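Local atomic coordinates of periplasmic binding protein (Pseudomonas aeruginosa, PDB entry 2R79), a protein that binds heme in the periplasm of Pseudomonas aeruginosa and probably delivers it to an inner-membrane transporter for uptake. Residues Gly163-Trp166 with Val167-Ala171. Numbering follows the deposited sequence.
Sequences GGDW and VLNRA. With SO4 (sulfate ion), chain C.
Trp166 and Arg170, one turn apart on helix 163-170, meet through a CH-pi contact: Arg170 CG stands 3.5 Å from the centroid of the six-membered ring of Trp166, only 5° off the ring normal. The first torsion of each side chain brings them together. Trp166 swings CG anti to its backbone N, while Arg170 holds CG anti to its carbonyl carbon and so over the indole; a bend at the second torsion of Arg170 then steers CD and NE past the ring towards a sulfate. Arg170 NE passes 3.7 Å from Trp166 CZ2. The guanidinium plane is inclined 37° to the ring, so methylene packing carries the contact and the guanidinium is not stacked flat on the indole. Both side chains end on this one sulfate, probably from the crystallisation liquor. Trp166 NE1 donates to sulfate O4 at 2.8 Å in a nearly straight bond (163°) at the ring edge; Arg170 NH2 reaches sulfate O3 at 2.7 Å with a more bent geometry, and Leu94 N supplies a further hydrogen bond to the anion.

Elsewhere on the helix, Asn169 ND2 lies 3.0 Å from Asp165 OD2, with the amide and carboxylate planes nearly perpendicular. Val167 sets CG2 at the indole edge, 4.0 Å from Trp166 CE3. Successive i to i+4 backbone hydrogen bonds run from Val167 N to Gly163 O through Arg170 N to Trp166 O. At the helix start, Gly164 N is hydrogen-bonded to Tyr182 OH, a heme-pocket residue. The helix lies between strand 143-150, touched by Leu168, and helices 248-259 (Trp166, Val167, Arg170) and 111-135 (Trp166, Arg170). Chemically, the ring face packs against Arg170 CG while the indole N-H and the guanidinium are directed at one anion, whose negative charge probably offsets that of the arginine.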
loop_
_atom_site.group_PDB
_atom_site.type_symbol
_atom_site.label_atom_id
_atom_site.label_comp_id
_atom_site.label_asym_id
_atom_site.label_seq_id
_atom_site.Cartn_x
_atom_site.Cartn_y
_atom_site.Cartn_z
ATOM N N GLY A 163 29.512 -16.825 -10.196
ATOM C CA GLY A 163 29.118 -15.937 -9.122
ATOM C C GLY A 163 28.223 -16.685 -8.148
ATOM O O GLY A 163 28.266 -16.443 -6.943
ATOM N N GLY A 164 27.411 -17.601 -8.670
ATOM C CA GLY A 164 26.531 -18.377 -7.812
ATOM C C GLY A 164 27.313 -19.228 -6.827
ATOM O O GLY A 164 26.957 -19.320 -5.651
ATOM N N ASP A 165 28.388 -19.853 -7.304
ATOM C CA ASP A 165 29.236 -20.693 -6.458
ATOM C C ASP A 165 29.929 -19.844 -5.394
ATOM O O ASP A 165 30.023 -20.236 -4.235
ATOM C CB ASP A 165 30.296 -21.407 -7.305
ATOM C CG ASP A 165 31.253 -22.237 -6.463
ATOM O OD1 ASP A 165 30.804 -23.231 -5.860
ATOM O OD2 ASP A 165 32.457 -21.897 -6.400
ATOM N N TRP A 166 30.415 -18.678 -5.808
ATOM C CA TRP A 166 31.090 -17.754 -4.905
ATOM C C TRP A 166 30.123 -17.371 -3.785
ATOM O O TRP A 166 30.485 -17.360 -2.605
ATOM C CB TRP A 166 31.506 -16.505 -5.669
ATOM C CG TRP A 166 32.365 -15.566 -4.896
ATOM C CD1 TRP A 166 33.735 -15.521 -4.886
ATOM C CD2 TRP A 166 31.921 -14.494 -4.057
ATOM N NE1 TRP A 166 34.165 -14.482 -4.102
ATOM C CE2 TRP A 166 33.077 -13.832 -3.581
ATOM C CE3 TRP A 166 30.660 -14.024 -3.662
ATOM C CZ2 TRP A 166 33.011 -12.723 -2.731
ATOM C CZ3 TRP A 166 30.592 -12.918 -2.814
ATOM C CH2 TRP A 166 31.763 -12.281 -2.361
ATOM N N VAL A 167 28.889 -17.059 -4.159
ATOM C CA VAL A 167 27.879 -16.681 -3.183
ATOM C C VAL A 167 27.533 -17.817 -2.220
ATOM O O VAL A 167 27.345 -17.586 -1.023
ATOM C CB VAL A 167 26.592 -16.178 -3.885
ATOM C CG1 VAL A 167 25.428 -16.131 -2.897
ATOM C CG2 VAL A 167 26.839 -14.785 -4.451
ATOM N N LEU A 168 27.453 -19.044 -2.725
ATOM C CA LEU A 168 27.132 -20.164 -1.850
ATOM C C LEU A 168 28.270 -20.400 -0.864
ATOM O O LEU A 168 28.038 -20.608 0.327
ATOM C CB LEU A 168 26.872 -21.439 -2.669
ATOM C CG LEU A 168 25.591 -21.500 -3.511
ATOM C CD1 LEU A 168 25.509 -22.850 -4.246
ATOM C CD2 LEU A 168 24.378 -21.321 -2.612
ATOM N N ASN A 169 29.500 -20.362 -1.359
ATOM C CA ASN A 169 30.651 -20.577 -0.492
ATOM C C ASN A 169 30.787 -19.487 0.556
ATOM O O ASN A 169 30.952 -19.772 1.738
ATOM C CB ASN A 169 31.942 -20.670 -1.312
ATOM C CG ASN A 169 32.035 -21.971 -2.099
ATOM O OD1 ASN A 169 31.871 -23.060 -1.539
ATOM N ND2 ASN A 169 32.300 -21.866 -3.401
ATOM N N ARG A 170 30.703 -18.234 0.125
ATOM C CA ARG A 170 30.830 -17.122 1.048
ATOM C C ARG A 170 29.718 -17.076 2.078
ATOM O O ARG A 170 29.883 -16.468 3.129
ATOM C CB ARG A 170 30.885 -15.809 0.276
ATOM C CG ARG A 170 32.168 -15.634 -0.517
ATOM C CD ARG A 170 33.312 -15.291 0.394
ATOM N NE ARG A 170 34.547 -15.073 -0.343
ATOM C CZ ARG A 170 35.613 -14.462 0.167
ATOM N NH1 ARG A 170 35.585 -14.007 1.416
ATOM N NH2 ARG A 170 36.708 -14.305 -0.564
ATOM N N ALA A 171 28.590 -17.718 1.792
ATOM C CA ALA A 171 27.477 -17.735 2.740
ATOM C C ALA A 171 27.535 -18.944 3.673
ATOM O O ALA A 171 26.628 -19.164 4.468
ATOM C CB ALA A 171 26.136 -17.694 2.000
HETATM S S SO4 C . 37.957 -15.154 -3.992
HETATM O O1 SO4 C . 39.331 -14.653 -4.325
HETATM O O2 SO4 C . 37.544 -16.292 -4.887
HETATM O O3 SO4 C . 38.004 -15.590 -2.562
HETATM O O4 SO4 C . 36.937 -14.065 -4.088
#